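Local coordinates for glycoside hydrolase family 81 (Clostridium thermocellum, PDB 6FOP), which probably hydrolyses beta-1,3-glucans such as laminarin, as a family 81 glucanase of the cellulosome, at residues 126-137 with 217-228. Numbering follows the deposited sequence.
Sequences TLMKGSPYAYFV and YKDYAYCFVTDT
Y135 and F224 pack against each other where strand 223-228 passes at 85° over strand 133-137, and this is the tight part of the contact. The two side chains run past one another in opposite directions. CB of Y135 sits over a face of the F224 ring, 3.8 Å from its centroid, and CA of F224 returns the CH-pi contact over a face of the Y135 ring. With planes 40° apart, the rings themselves meet obliquely, CD1 of Y135 lying 3.5 Å from CD1 of F224. Next along the strand, V225 approaches the Y135 ring: its N lies over the same face as F224 CA, and its CG2 is in contact with CE2. Swung beside its own backbone N (CG2 anti to the carbonyl carbon), that methyl also meets SD of M128 at 3.7 Å, near the end of its extended side chain.

Towards the end of the helix that carries Y217, Y133 reaches past A221 and gives its hydroxyl proton to Y217 O. This 2.7 Å bond lies in the carbonyl plane on a lone pair, and the same oxygen also accepts from the backbone N of Y220. P132 CG touches CE2 of Y217, whose own hydroxyl goes to Y281. A water in this buried part lies over a face of the Y133 ring, accepts from Y135 OH and donates to Y220 O and C223 O.

The looser side is at the partly exposed T126, where another water donates to OG1 and to V225 O, while OG1 also bonds D113.

No backbone hydrogen bond joins the two segments: this is face packing between the eight-stranded antiparallel sheet and the first strand of a three-stranded one. Aromatic and aliphatic surfaces fill the crossing, while Y133 OH binds a carbonyl of the helix directly and Y135 OH reaches, through water, the Y220 and C223 carbonyls at the two ends of the turn into the strand.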
ATOM      1  N   THR A 126     -17.279  -9.515 -13.029  1.00 13.32           N
ATOM      2  CA  THR A 126     -16.171  -8.568 -12.990  1.00 13.85           C
ATOM      3  C   THR A 126     -16.499  -7.520 -11.924  1.00 13.43           C
ATOM      4  O   THR A 126     -17.506  -6.799 -12.034  1.00 14.35           O
ATOM      5  CB  THR A 126     -15.969  -7.870 -14.339  1.00 15.77           C
ATOM      6  OG1 THR A 126     -15.698  -8.856 -15.332  1.00 15.96           O
ATOM      7  CG2 THR A 126     -14.818  -6.866 -14.319  1.00 15.48           C
ATOM      8  N   LEU A 127     -15.620  -7.471 -10.919  1.00 13.61           N
ATOM      9  CA  LEU A 127     -15.694  -6.555  -9.774  1.00 13.58           C
ATOM     10  C   LEU A 127     -14.527  -5.574  -9.912  1.00 13.58           C
ATOM     11  O   LEU A 127     -13.404  -5.999 -10.212  1.00 14.09           O
ATOM     12  CB  LEU A 127     -15.595  -7.310  -8.474  1.00 15.50           C
ATOM     13  CG  LEU A 127     -16.421  -8.588  -8.380  1.00 16.02           C
ATOM     14  CD1 LEU A 127     -16.190  -9.241  -7.022  1.00 17.36           C
ATOM     15  CD2 LEU A 127     -17.903  -8.368  -8.669  1.00 16.76           C
ATOM     16  N   MET A 128     -14.813  -4.280  -9.755  1.00 13.76           N
ATOM     17  CA  MET A 128     -13.796  -3.268 -10.024  1.00 13.65           C
ATOM     18  C   MET A 128     -13.747  -2.205  -8.944  1.00 13.35           C
ATOM     19  O   MET A 128     -14.773  -1.602  -8.583  1.00 14.27           O
ATOM     20  CB  MET A 128     -14.044  -2.641 -11.386  1.00 15.27           C
ATOM     21  CG  MET A 128     -13.138  -1.473 -11.725  1.00 15.93           C
ATOM     22  SD  MET A 128     -13.402  -1.089 -13.443  1.00 18.04           S
ATOM     23  CE  MET A 128     -12.686   0.518 -13.549  1.00 18.59           C
ATOM     24  N   LYS A 129     -12.534  -1.972  -8.458  1.00 13.04           N
ATOM     25  CA  LYS A 129     -12.250  -0.902  -7.515  1.00 12.88           C
ATOM     26  C   LYS A 129     -12.249   0.381  -8.334  1.00 12.98           C
ATOM     27  O   LYS A 129     -11.560   0.462  -9.358  1.00 14.01           O
ATOM     28  CB  LYS A 129     -10.908  -1.128  -6.863  1.00 13.34           C
ATOM     29  CG  LYS A 129     -10.434   0.001  -5.965  1.00 13.00           C
ATOM     30  CD  LYS A 129      -9.278  -0.423  -5.060  1.00 13.78           C
ATOM     31  CE  LYS A 129      -9.664  -1.440  -4.022  1.00 12.96           C
ATOM     32  NZ  LYS A 129     -10.711  -0.981  -3.051  1.00 12.95           N
ATOM     33  N   GLY A 130     -12.999   1.379  -7.903  1.00 12.74           N
ATOM     34  CA  GLY A 130     -13.138   2.594  -8.664  1.00 12.86           C
ATOM     35  C   GLY A 130     -14.188   2.550  -9.768  1.00 13.15           C
ATOM     36  O   GLY A 130     -14.174   3.411 -10.657  1.00 14.78           O
ATOM     37  N   SER A 131     -15.131   1.611  -9.703  1.00 13.72           N
ATOM     38  CA  SER A 131     -16.246   1.599 -10.650  1.00 14.55           C
ATOM     39  C   SER A 131     -17.547   1.581  -9.873  1.00 13.99           C
ATOM     40  O   SER A 131     -17.696   0.798  -8.955  1.00 14.47           O
ATOM     41  CB  SER A 131     -16.230   0.376 -11.551  1.00 14.40           C
ATOM     42  OG  SER A 131     -17.298   0.429 -12.476  1.00 14.89           O
ATOM     43  N   PRO A 132     -18.556   2.318 -10.354  1.00 13.07           N
ATOM     44  CA  PRO A 132     -19.912   2.135  -9.789  1.00 13.91           C
ATOM     45  C   PRO A 132     -20.650   0.940 -10.401  1.00 13.70           C
ATOM     46  O   PRO A 132     -21.773   0.666  -9.992  1.00 13.69           O
ATOM     47  CB  PRO A 132     -20.600   3.450 -10.178  1.00 15.11           C
ATOM     48  CG  PRO A 132     -19.986   3.798 -11.458  1.00 14.80           C
ATOM     49  CD  PRO A 132     -18.530   3.417 -11.335  1.00 13.69           C
ATOM     50  N   TYR A 133     -20.052   0.299 -11.406  1.00 13.51           N
ATOM     51  CA  TYR A 133     -20.626  -0.862 -12.085  1.00 12.89           C
ATOM     52  C   TYR A 133     -20.078  -2.175 -11.577  1.00 12.49           C
ATOM     53  O   TYR A 133     -18.933  -2.226 -11.067  1.00 13.81           O
ATOM     54  CB  TYR A 133     -20.338  -0.834 -13.567  1.00 13.23           C
ATOM     55  CG  TYR A 133     -20.932   0.327 -14.314  1.00 12.45           C
ATOM     56  CD1 TYR A 133     -22.273   0.283 -14.768  1.00 13.07           C
ATOM     57  CD2 TYR A 133     -20.184   1.437 -14.636  1.00 13.17           C
ATOM     58  CE1 TYR A 133     -22.814   1.331 -15.480  1.00 13.40           C
ATOM     59  CE2 TYR A 133     -20.728   2.501 -15.336  1.00 13.60           C
ATOM     60  CZ  TYR A 133     -22.061   2.436 -15.767  1.00 13.24           C
ATOM     61  OH  TYR A 133     -22.552   3.504 -16.505  1.00 14.58           O
ATOM     62  N   ALA A 134     -20.862  -3.249 -11.754  1.00 13.31           N
ATOM     63  CA  ALA A 134     -20.341  -4.622 -11.744  1.00 13.88           C
ATOM     64  C   ALA A 134     -20.929  -5.298 -12.980  1.00 13.04           C
ATOM     65  O   ALA A 134     -22.074  -5.012 -13.371  1.00 14.22           O
ATOM     66  CB  ALA A 134     -20.681  -5.390 -10.484  1.00 14.43           C
ATOM     67  N   TYR A 135     -20.126  -6.134 -13.618  1.00 12.55           N
ATOM     68  CA  TYR A 135     -20.452  -6.698 -14.930  1.00 12.60           C
ATOM     69  C   TYR A 135     -20.502  -8.224 -14.847  1.00 13.71           C
ATOM     70  O   TYR A 135     -19.680  -8.837 -14.174  1.00 14.36           O
ATOM     71  CB  TYR A 135     -19.396  -6.301 -15.956  1.00 13.14           C
ATOM     72  CG  TYR A 135     -19.049  -4.816 -15.987  1.00 12.40           C
ATOM     73  CD1 TYR A 135     -19.849  -3.891 -16.605  1.00 13.30           C
ATOM     74  CD2 TYR A 135     -17.897  -4.353 -15.363  1.00 13.31           C
ATOM     75  CE1 TYR A 135     -19.540  -2.561 -16.647  1.00 13.60           C
ATOM     76  CE2 TYR A 135     -17.570  -3.012 -15.390  1.00 12.88           C
ATOM     77  CZ  TYR A 135     -18.371  -2.103 -16.003  1.00 13.47           C
ATOM     78  OH  TYR A 135     -18.024  -0.763 -16.028  1.00 13.52           O
ATOM     79  N   PHE A 136     -21.474  -8.827 -15.553  1.00 13.07           N
ATOM     80  CA  PHE A 136     -21.717 -10.252 -15.451  1.00 13.25           C
ATOM     81  C   PHE A 136     -21.969 -10.878 -16.816  1.00 13.15           C
ATOM     82  O   PHE A 136     -22.583 -10.249 -17.689  1.00 14.47           O
ATOM     83  CB  PHE A 136     -22.945 -10.528 -14.562  1.00 13.67           C
ATOM     84  CG  PHE A 136     -22.866  -9.909 -13.175  1.00 14.37           C
ATOM     85  CD1 PHE A 136     -23.312  -8.624 -12.949  1.00 14.91           C
ATOM     86  CD2 PHE A 136     -22.320 -10.625 -12.122  1.00 14.09           C
ATOM     87  CE1 PHE A 136     -23.208  -8.042 -11.687  1.00 15.18           C
ATOM     88  CE2 PHE A 136     -22.213 -10.050 -10.863  1.00 15.17           C
ATOM     89  CZ  PHE A 136     -22.670  -8.766 -10.654  1.00 15.75           C
ATOM     90  N   VAL A 137     -21.523 -12.132 -16.954  1.00 13.32           N
ATOM     91  CA  VAL A 137     -21.879 -12.951 -18.117  1.00 13.64           C
ATOM     92  C   VAL A 137     -22.414 -14.267 -17.567  1.00 14.91           C
ATOM     93  O   VAL A 137     -21.803 -14.883 -16.691  1.00 16.10           O
ATOM     94  CB  VAL A 137     -20.669 -13.184 -19.039  1.00 15.28           C
ATOM     95  CG1 VAL A 137     -21.010 -14.230 -20.118  1.00 16.58           C
ATOM     96  CG2 VAL A 137     -20.282 -11.874 -19.699  1.00 17.19           C
ATOM     97  N   TYR A 217     -26.156   6.558 -16.733  1.00 14.53           N
ATOM     98  CA  TYR A 217     -25.526   5.283 -16.341  1.00 15.48           C
ATOM     99  C   TYR A 217     -25.841   4.170 -17.341  1.00 15.00           C
ATOM    100  O   TYR A 217     -24.974   3.375 -17.661  1.00 15.10           O
ATOM    101  CB  TYR A 217     -25.863   4.915 -14.915  1.00 15.19           C
ATOM    102  CG  TYR A 217     -25.020   5.664 -13.889  1.00 14.86           C
ATOM    103  CD1 TYR A 217     -25.168   7.031 -13.691  1.00 14.82           C
ATOM    104  CD2 TYR A 217     -24.072   4.993 -13.122  1.00 14.27           C
ATOM    105  CE1 TYR A 217     -24.404   7.703 -12.749  1.00 15.36           C
ATOM    106  CE2 TYR A 217     -23.305   5.656 -12.184  1.00 14.85           C
ATOM    107  CZ  TYR A 217     -23.479   7.007 -12.011  1.00 14.79           C
ATOM    108  OH  TYR A 217     -22.723   7.682 -11.076  1.00 15.74           O
ATOM    109  N   LYS A 218     -27.061   4.143 -17.889  1.00 15.31           N
ATOM    110  CA  LYS A 218     -27.387   3.192 -18.946  1.00 15.47           C
ATOM    111  C   LYS A 218     -26.506   3.384 -20.161  1.00 15.54           C
ATOM    112  O   LYS A 218     -26.101   2.408 -20.785  1.00 15.54           O
ATOM    113  CB  LYS A 218     -28.870   3.284 -19.313  1.00 16.62           C
ATOM    114  CG  LYS A 218     -29.281   2.273 -20.365  1.00 18.71           C
ATOM    115  CD  LYS A 218     -30.724   2.446 -20.791  1.00 21.41           C
ATOM    116  CE  LYS A 218     -31.046   1.434 -21.890  1.00 24.41           C
ATOM    117  NZ  LYS A 218     -32.341   1.676 -22.570  1.00 28.18           N
ATOM    118  N   ASP A 219     -26.193   4.642 -20.495  1.00 14.88           N
ATOM    119  CA  ASP A 219     -25.351   4.907 -21.649  1.00 16.37           C
ATOM    120  C   ASP A 219     -24.027   4.154 -21.619  1.00 15.23           C
ATOM    121  O   ASP A 219     -23.509   3.807 -22.675  1.00 15.52           O
ATOM    122  CB  ASP A 219     -25.026   6.397 -21.791  1.00 18.35           C
ATOM    123  CG  ASP A 219     -26.183   7.234 -22.278  1.00 21.64           C
ATOM    124  OD1 ASP A 219     -27.096   6.706 -22.920  1.00 22.94           O
ATOM    125  OD2 ASP A 219     -26.130   8.475 -22.041  1.00 24.47           O
ATOM    126  N   TYR A 220     -23.458   3.963 -20.432  1.00 15.22           N
ATOM    127  CA  TYR A 220     -22.159   3.266 -20.302  1.00 13.86           C
ATOM    128  C   TYR A 220     -22.248   1.881 -19.670  1.00 13.79           C
ATOM    129  O   TYR A 220     -21.246   1.216 -19.487  1.00 14.39           O
ATOM    130  CB  TYR A 220     -21.153   4.170 -19.562  1.00 15.26           C
ATOM    131  CG  TYR A 220     -20.963   5.471 -20.297  1.00 15.45           C
ATOM    132  CD1 TYR A 220     -20.186   5.532 -21.454  1.00 15.51           C
ATOM    133  CD2 TYR A 220     -21.678   6.621 -19.918  1.00 16.68           C
ATOM    134  CE1 TYR A 220     -20.041   6.716 -22.156  1.00 16.74           C
ATOM    135  CE2 TYR A 220     -21.551   7.793 -20.623  1.00 18.11           C
ATOM    136  CZ  TYR A 220     -20.738   7.831 -21.745  1.00 17.96           C
ATOM    137  OH  TYR A 220     -20.621   8.987 -22.430  1.00 22.43           O
ATOM    138  N   ALA A 221     -23.470   1.384 -19.438  1.00 12.90           N
ATOM    139  CA  ALA A 221     -23.663   0.101 -18.741  1.00 13.36           C
ATOM    140  C   ALA A 221     -23.202  -1.107 -19.522  1.00 12.79           C
ATOM    141  O   ALA A 221     -22.983  -2.185 -18.940  1.00 13.96           O
ATOM    142  CB  ALA A 221     -25.126  -0.089 -18.315  1.00 14.29           C
ATOM    143  N   TYR A 222     -23.092  -0.957 -20.838  1.00 12.83           N
ATOM    144  CA  TYR A 222     -22.717  -2.044 -21.711  1.00 13.43           C
ATOM    145  C   TYR A 222     -21.279  -1.993 -22.165  1.00 13.74           C
ATOM    146  O   TYR A 222     -20.888  -2.748 -23.043  1.00 14.88           O
ATOM    147  CB  TYR A 222     -23.738  -2.182 -22.881  1.00 13.93           C
ATOM    148  CG  TYR A 222     -25.159  -2.231 -22.356  1.00 14.25           C
ATOM    149  CD1 TYR A 222     -25.623  -3.357 -21.702  1.00 14.52           C
ATOM    150  CD2 TYR A 222     -25.977  -1.127 -22.404  1.00 14.99           C
ATOM    151  CE1 TYR A 222     -26.905  -3.402 -21.148  1.00 15.28           C
ATOM    152  CE2 TYR A 222     -27.272  -1.155 -21.866  1.00 15.28           C
ATOM    153  CZ  TYR A 222     -27.739  -2.303 -21.258  1.00 14.56           C
ATOM    154  OH  TYR A 222     -29.010  -2.317 -20.724  1.00 15.66           O
ATOM    155  N   CYS A 223     -20.493  -1.103 -21.555  1.00 13.25           N
ATOM    156  CA  CYS A 223     -19.055  -1.004 -21.809  1.00 13.23           C
ATOM    157  C   CYS A 223     -18.369  -1.767 -20.690  1.00 12.79           C
ATOM    158  O   CYS A 223     -18.033  -1.219 -19.642  1.00 13.33           O
ATOM    159  CB  CYS A 223     -18.639   0.458 -21.869  1.00 14.93           C
ATOM    160  SG  CYS A 223     -19.288   1.322 -23.316  1.00 15.98           S
ATOM    161  N   PHE A 224     -18.240  -3.066 -20.867  1.00 12.94           N
ATOM    162  CA  PHE A 224     -17.735  -3.942 -19.807  1.00 13.14           C
ATOM    163  C   PHE A 224     -16.219  -3.769 -19.689  1.00 12.51           C
ATOM    164  O   PHE A 224     -15.496  -3.863 -20.675  1.00 13.95           O
ATOM    165  CB  PHE A 224     -18.061  -5.400 -20.127  1.00 13.50           C
ATOM    166  CG  PHE A 224     -19.486  -5.811 -19.822  1.00 13.49           C
ATOM    167  CD1 PHE A 224     -20.549  -4.911 -19.838  1.00 13.08           C
ATOM    168  CD2 PHE A 224     -19.750  -7.147 -19.527  1.00 13.07           C
ATOM    169  CE1 PHE A 224     -21.840  -5.336 -19.542  1.00 13.84           C
ATOM    170  CE2 PHE A 224     -21.031  -7.553 -19.235  1.00 13.50           C
ATOM    171  CZ  PHE A 224     -22.061  -6.653 -19.231  1.00 13.80           C
ATOM    172  N   VAL A 225     -15.744  -3.528 -18.462  1.00 12.93           N
ATOM    173  CA  VAL A 225     -14.305  -3.400 -18.228  1.00 13.57           C
ATOM    174  C   VAL A 225     -13.674  -4.773 -18.286  1.00 13.61           C
ATOM    175  O   VAL A 225     -14.058  -5.664 -17.549  1.00 16.66           O
ATOM    176  CB  VAL A 225     -14.003  -2.702 -16.895  1.00 14.24           C
ATOM    177  CG1 VAL A 225     -12.500  -2.708 -16.645  1.00 14.83           C
ATOM    178  CG2 VAL A 225     -14.500  -1.274 -16.952  1.00 14.62           C
ATOM    179  N   THR A 226     -12.705  -4.934 -19.199  1.00 13.45           N
ATOM    180  CA  THR A 226     -12.028  -6.208 -19.419  1.00 15.08           C
ATOM    181  C   THR A 226     -10.548  -6.205 -19.042  1.00 15.33           C
ATOM    182  O   THR A 226      -9.934  -7.268 -19.010  1.00 16.72           O
ATOM    183  CB  THR A 226     -12.184  -6.663 -20.886  1.00 16.45           C
ATOM    184  OG1 THR A 226     -11.774  -5.598 -21.750  1.00 20.73           O
ATOM    185  CG2 THR A 226     -13.644  -6.986 -21.158  1.00 17.91           C
ATOM    186  N   ASP A 227     -10.004  -5.030 -18.705  1.00 14.42           N
ATOM    187  CA  ASP A 227      -8.620  -4.956 -18.196  1.00 14.52           C
ATOM    188  C   ASP A 227      -8.468  -3.608 -17.504  1.00 14.32           C
ATOM    189  O   ASP A 227      -9.154  -2.643 -17.838  1.00 14.12           O
ATOM    190  CB  ASP A 227      -7.589  -5.125 -19.325  1.00 15.48           C
ATOM    191  CG  ASP A 227      -6.194  -5.520 -18.821  1.00 19.97           C
ATOM    192  OD1 ASP A 227      -6.033  -5.920 -17.674  1.00 18.31           O
ATOM    193  OD2 ASP A 227      -5.262  -5.441 -19.642  1.00 28.61           O
ATOM    194  N   THR A 228      -7.549  -3.558 -16.539  1.00 13.94           N
ATOM    195  CA  THR A 228      -7.195  -2.333 -15.836  1.00 13.99           C
ATOM    196  C   THR A 228      -5.670  -2.327 -15.642  1.00 14.18           C
ATOM    197  O   THR A 228      -5.069  -3.367 -15.309  1.00 15.60           O
ATOM    198  CB  THR A 228      -7.906  -2.165 -14.477  1.00 13.64           C
ATOM    199  OG1 THR A 228      -7.550  -3.226 -13.588  1.00 13.71           O
ATOM    200  CG2 THR A 228      -9.436  -2.120 -14.674  1.00 14.11           C
TER
HETATM  201  O   HOH W   1     -15.638  -7.812 -17.818  1.00 30.05           O
HETATM  202  O   HOH W   2     -18.950   0.780 -18.067  1.00 14.24           O